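Local coordinates for protein tRNA(Ile2) 2-agmatinylcytidine synthetase TiaS (Archaeoglobus fulgidus, PDB 5XOB) that uses ATP to join agmatine to the wobble cytidine (C34) of the minor isoleucine tRNA, making 2-agmatinylcytidine and switching codon reading from AUG to AUA, at residues 189-194 with 215-220; 211-215 with 231-236. Numbering follows the deposited sequence.

Contact 1 of 2, residues 189-194 with 215-220; sequences PQTFDN and GIRGES
The loop 189-194, between helix 177-187 and strand 195-196, lies antiparallel against the end of strand 212-218, with one beta bridge between Thr191 and Gly218. Pro189, which follows a cis peptide bond, touches Glu219 CG through its O (3.8 Å). Gln190 has near-helical phi/psi, and its O accepts a hydrogen bond from Glu219 N (2.8 Å). Thr191 is extended, its CA 4.0 Å from Gly218 CA in a non-hydrogen-bonded pair, and that CA also makes a CA-H...O contact with Arg217 O (3.2 Å). At fully extended Gly218 a CB would fall 2.5 Å from Gln190 O, so there is no room for a side chain. Phe192 N donates to Arg217 O (3.1 Å), completing the pair of bonds that flank the bridge. With chi1 p and chi2 near 90°, its ring takes Arg217 CB over one face, 4.1 Å from the centroid, a CH-pi contact. Asp193, at 51/39, turns the chain in left-handed conformation and salt-bridges to Arg401. Asn194 (chi1 m) then brings its amide to Arg217: OD1 accepts from Arg217 N (3.1 Å), and ND2 donates weakly to Arg217 O (3.4 Å). On the strand's other side, Ile216 and Gly218 hydrogen-bond to Leu160 and Leu158 of strand 157-163. Ser220, the N-cap of helix 221-230, caps Ala223 N. The loop thus pairs with the strand's end at Arg217 and Glu219, while Gly215 bonds instead with Cys204; Asn194 OD1 replaces a backbone carbonyl for Arg217 N, and ND2 adds a weak second donor to Arg217 O.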
loop_
_atom_site.group_PDB
_atom_site.type_symbol
_atom_site.label_atom_id
_atom_site.label_comp_id
_atom_site.label_asym_id
_atom_site.label_seq_id
_atom_site.Cartn_x
_atom_site.Cartn_y
_atom_site.Cartn_z
ATOM N N PRO A 189 -0.344 14.818 -10.654
ATOM C CA PRO A 189 -0.206 13.462 -10.143
ATOM C C PRO A 189 0.570 12.502 -11.066
ATOM O O PRO A 189 0.466 11.274 -10.922
ATOM C CB PRO A 189 -1.659 13.022 -10.035
ATOM C CG PRO A 189 -2.302 13.663 -11.223
ATOM C CD PRO A 189 -1.546 14.939 -11.497
ATOM N N GLN A 190 1.346 13.046 -11.999
ATOM C CA GLN A 190 2.193 12.218 -12.850
ATOM C C GLN A 190 3.303 11.606 -12.007
ATOM O O GLN A 190 3.829 10.550 -12.336
ATOM C CB GLN A 190 2.758 13.037 -14.012
ATOM C CG GLN A 190 1.681 13.572 -14.941
ATOM C CD GLN A 190 0.827 12.455 -15.523
ATOM O OE1 GLN A 190 1.334 11.585 -16.237
ATOM N NE2 GLN A 190 -0.473 12.465 -15.213
ATOM N N THR A 191 3.669 12.305 -10.939
ATOM C CA THR A 191 4.317 11.700 -9.788
ATOM C C THR A 191 3.288 11.767 -8.678
ATOM O O THR A 191 2.454 12.672 -8.670
ATOM C CB THR A 191 5.576 12.467 -9.332
ATOM O OG1 THR A 191 5.206 13.651 -8.605
ATOM C CG2 THR A 191 6.449 12.828 -10.503
ATOM N N PHE A 192 3.335 10.829 -7.738
ATOM C CA PHE A 192 2.391 10.842 -6.627
ATOM C C PHE A 192 2.974 10.196 -5.378
ATOM O O PHE A 192 3.947 9.441 -5.451
ATOM C CB PHE A 192 1.098 10.140 -7.035
ATOM C CG PHE A 192 1.278 8.690 -7.348
ATOM C CD1 PHE A 192 1.166 7.735 -6.343
ATOM C CD2 PHE A 192 1.568 8.273 -8.641
ATOM C CE1 PHE A 192 1.334 6.388 -6.618
ATOM C CE2 PHE A 192 1.739 6.924 -8.925
ATOM C CZ PHE A 192 1.623 5.978 -7.911
ATOM N N ASP A 193 2.372 10.510 -4.233
ATOM C CA ASP A 193 2.770 9.932 -2.950
ATOM C C ASP A 193 4.265 10.048 -2.676
ATOM O O ASP A 193 4.888 9.127 -2.144
ATOM C CB ASP A 193 2.330 8.463 -2.866
ATOM C CG ASP A 193 0.873 8.310 -2.509
ATOM O OD1 ASP A 193 0.341 9.173 -1.776
ATOM O OD2 ASP A 193 0.260 7.315 -2.947
ATOM N N ASN A 194 4.843 11.180 -3.040
ATOM C CA ASN A 194 6.240 11.417 -2.753
ATOM C C ASN A 194 6.403 12.439 -1.630
ATOM O O ASN A 194 7.511 12.672 -1.157
ATOM C CB ASN A 194 6.958 11.836 -4.035
ATOM C CG ASN A 194 6.772 10.817 -5.163
ATOM O OD1 ASN A 194 6.949 9.604 -4.977
ATOM N ND2 ASN A 194 6.394 11.305 -6.332
ATOM N N GLY A 215 13.124 6.994 -3.892
ATOM C CA GLY A 215 12.352 6.332 -4.938
ATOM C C GLY A 215 11.113 7.142 -5.273
ATOM O O GLY A 215 10.292 7.420 -4.401
ATOM N N ILE A 216 10.964 7.505 -6.540
ATOM C CA ILE A 216 9.863 8.355 -6.955
ATOM C C ILE A 216 8.815 7.568 -7.747
ATOM O O ILE A 216 9.121 6.995 -8.792
ATOM C CB ILE A 216 10.408 9.559 -7.740
ATOM C CG1 ILE A 216 11.206 10.442 -6.776
ATOM C CG2 ILE A 216 9.284 10.369 -8.384
ATOM C CD1 ILE A 216 12.070 11.476 -7.454
ATOM N N ARG A 217 7.585 7.545 -7.227
ATOM C CA ARG A 217 6.455 6.873 -7.873
ATOM C C ARG A 217 5.818 7.769 -8.920
ATOM O O ARG A 217 5.680 8.971 -8.709
ATOM C CB ARG A 217 5.390 6.486 -6.838
ATOM C CG ARG A 217 5.506 5.058 -6.337
ATOM C CD ARG A 217 4.565 4.768 -5.176
ATOM N NE ARG A 217 5.029 3.597 -4.432
ATOM C CZ ARG A 217 5.834 3.624 -3.370
ATOM N NH1 ARG A 217 6.282 4.770 -2.858
ATOM N NH2 ARG A 217 6.191 2.482 -2.805
ATOM N N GLY A 218 5.400 7.186 -10.042
ATOM C CA GLY A 218 4.731 7.970 -11.068
ATOM C C GLY A 218 4.151 7.194 -12.229
ATOM O O GLY A 218 4.215 5.967 -12.274
ATOM N N GLU A 219 3.600 7.937 -13.186
ATOM C CA GLU A 219 2.816 7.362 -14.278
ATOM C C GLU A 219 3.577 7.252 -15.608
ATOM O O GLU A 219 3.198 6.461 -16.476
ATOM C CB GLU A 219 1.545 8.188 -14.488
ATOM C CG GLU A 219 0.662 8.308 -13.253
ATOM C CD GLU A 219 -0.113 7.036 -12.925
ATOM O OE1 GLU A 219 -0.298 6.155 -13.798
ATOM O OE2 GLU A 219 -0.563 6.925 -11.772
ATOM N N SER A 220 4.637 8.037 -15.778
ATOM C CA SER A 220 5.372 8.021 -17.036
ATOM C C SER A 220 6.850 8.111 -16.801
ATOM O O SER A 220 7.306 8.597 -15.759
ATOM C CB SER A 220 4.943 9.186 -17.927
ATOM O OG SER A 220 5.385 10.422 -17.388
#

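Contact 2 of 2, residues 211-215 with 231-236; sequences PVLYG and VKTEPV
Two consecutive residues, Leu213 and Tyr214, both point their CA-to-CB bonds toward the loop 231-236, because a classic beta bulge sets the pair opposite Ala162 of strand 157-163. At the bulge Leu213 adopts phi/psi of -81/-58 and the chain turns a corner; Tyr214 returns to extended geometry. The backbones stay apart, with Leu213 CA and Val236 CA, the nearest pair, at 7.6 Å, and side chains fill the gap. Leu213, with chi1 between wells at -147° and chi2 t, places CD1 3.5 Å from both Thr233 OG1 and Glu234 O and 4.1 Å from Val236 CG2. The loop follows helix 221-230 and leads to strand 239-244, which runs parallel to 212-218 with strand 157-163 between them: a split beta-alpha-beta crossover in the TiaS FLD domain of the RRM clan. The Tyr214 ring (chi1 p) lies among Val231, Thr233 and Val236, CE1 lying 3.9 Å from Val231 CG1 and 3.8 Å from Thr233 CG2, while OH is 4.2 Å from Val236 CG2. Thr233 OG1 donates to Glu234 O (2.7 Å), a hydrogen bond within the loop. The Glu234 carboxylate accepts from Glu174 N and salt-bridges to Arg164.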
loop_
_atom_site.group_PDB
_atom_site.type_symbol
_atom_site.label_atom_id
_atom_site.label_comp_id
_atom_site.label_asym_id
_atom_site.label_seq_id
_atom_site.Cartn_x
_atom_site.Cartn_y
_atom_site.Cartn_z
ATOM N N PRO A 211 20.876 1.073 0.579
ATOM C CA PRO A 211 21.435 1.805 -0.575
ATOM C C PRO A 211 20.516 2.788 -1.307
ATOM O O PRO A 211 20.998 3.539 -2.150
ATOM C CB PRO A 211 21.848 0.683 -1.550
ATOM C CG PRO A 211 21.137 -0.538 -1.092
ATOM C CD PRO A 211 20.971 -0.387 0.388
ATOM N N VAL A 212 19.221 2.783 -1.018
ATOM C CA VAL A 212 18.313 3.690 -1.700
ATOM C C VAL A 212 18.439 5.095 -1.134
ATOM O O VAL A 212 18.352 5.294 0.080
ATOM C CB VAL A 212 16.850 3.229 -1.587
ATOM C CG1 VAL A 212 15.903 4.285 -2.159
ATOM C CG2 VAL A 212 16.672 1.908 -2.317
ATOM N N LEU A 213 18.643 6.056 -2.032
ATOM C CA LEU A 213 18.619 7.470 -1.683
ATOM C C LEU A 213 17.162 7.915 -1.634
ATOM O O LEU A 213 16.678 8.405 -0.611
ATOM C CB LEU A 213 19.377 8.302 -2.727
ATOM C CG LEU A 213 20.123 9.552 -2.239
ATOM C CD1 LEU A 213 20.235 10.537 -3.396
ATOM C CD2 LEU A 213 19.505 10.229 -1.015
ATOM N N TYR A 214 16.477 7.743 -2.764
ATOM C CA TYR A 214 15.056 8.028 -2.874
ATOM C C TYR A 214 14.441 7.163 -3.966
ATOM O O TYR A 214 15.143 6.668 -4.851
ATOM C CB TYR A 214 14.802 9.513 -3.177
ATOM C CG TYR A 214 15.322 10.001 -4.522
ATOM C CD1 TYR A 214 16.441 10.823 -4.593
ATOM C CD2 TYR A 214 14.689 9.658 -5.720
ATOM C CE1 TYR A 214 16.922 11.288 -5.814
ATOM C CE2 TYR A 214 15.172 10.111 -6.949
ATOM C CZ TYR A 214 16.290 10.930 -6.988
ATOM O OH TYR A 214 16.789 11.398 -8.188
ATOM N N GLY A 215 13.124 6.994 -3.892
ATOM C CA GLY A 215 12.352 6.332 -4.938
ATOM C C GLY A 215 11.113 7.142 -5.273
ATOM O O GLY A 215 10.292 7.420 -4.401
ATOM N N VAL A 231 15.076 17.634 -8.458
ATOM C CA VAL A 231 15.289 17.251 -7.075
ATOM C C VAL A 231 16.754 17.496 -6.667
ATOM O O VAL A 231 17.668 17.249 -7.455
ATOM C CB VAL A 231 14.824 15.785 -6.889
ATOM C CG1 VAL A 231 15.721 15.007 -5.945
ATOM C CG2 VAL A 231 13.375 15.764 -6.425
ATOM N N LYS A 232 16.973 17.993 -5.447
ATOM C CA LYS A 232 18.326 18.315 -4.974
ATOM C C LYS A 232 18.747 17.353 -3.877
ATOM O O LYS A 232 18.201 17.371 -2.774
ATOM C CB LYS A 232 18.428 19.754 -4.437
ATOM C CG LYS A 232 17.916 20.868 -5.343
ATOM C CD LYS A 232 18.519 20.819 -6.740
ATOM C CE LYS A 232 17.601 21.454 -7.774
ATOM N NZ LYS A 232 17.666 20.722 -9.071
ATOM N N THR A 233 19.735 16.523 -4.187
ATOM C CA THR A 233 20.231 15.530 -3.252
ATOM C C THR A 233 21.741 15.443 -3.296
ATOM O O THR A 233 22.386 15.981 -4.203
ATOM C CB THR A 233 19.689 14.126 -3.595
ATOM O OG1 THR A 233 20.121 13.744 -4.909
ATOM C CG2 THR A 233 18.178 14.109 -3.533
ATOM N N GLU A 234 22.297 14.746 -2.311
ATOM C CA GLU A 234 23.631 14.208 -2.442
ATOM C C GLU A 234 23.684 13.409 -3.747
ATOM O O GLU A 234 22.653 12.948 -4.245
ATOM C CB GLU A 234 23.968 13.297 -1.264
ATOM C CG GLU A 234 23.270 11.943 -1.292
ATOM C CD GLU A 234 23.541 11.121 -0.046
ATOM O OE1 GLU A 234 23.375 11.642 1.078
ATOM O OE2 GLU A 234 23.916 9.945 -0.192
ATOM N N PRO A 235 24.885 13.242 -4.307
ATOM C CA PRO A 235 25.019 12.594 -5.615
ATOM C C PRO A 235 24.378 11.197 -5.742
ATOM O O PRO A 235 24.412 10.378 -4.805
ATOM C CB PRO A 235 26.536 12.510 -5.812
ATOM C CG PRO A 235 27.087 13.614 -4.976
ATOM C CD PRO A 235 26.177 13.734 -3.793
ATOM N N VAL A 236 23.802 10.964 -6.921
ATOM C CA VAL A 236 23.179 9.702 -7.282
ATOM C C VAL A 236 24.169 8.852 -8.050
ATOM O O VAL A 236 24.700 9.267 -9.084
ATOM C CB VAL A 236 21.955 9.927 -8.185
ATOM C CG1 VAL A 236 21.394 8.600 -8.694
ATOM C CG2 VAL A 236 20.890 10.710 -7.434
#

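Both contacts lie within the TiaS FLD domain and share strand 212-218, the outermost strand at one side of the eight-stranded sheet; Gly215 belongs to both, and their centres are 15 Å apart. Along the chain the segments alternate, 189-194, 211-215, 215-220 and 231-236, so the two contacts cross along the chain. Contact 1 pairs an earlier loop with the outer edge near the strand's end, through backbone bonds and the Asn194 side-chain amide, whereas contact 2 packs side chains from its beginning onto the connection beyond helix 221-230. That helix joins the second segment of contact 1 to the second of contact 2. The strand is thereby tied at its two ends to chain both before and after it.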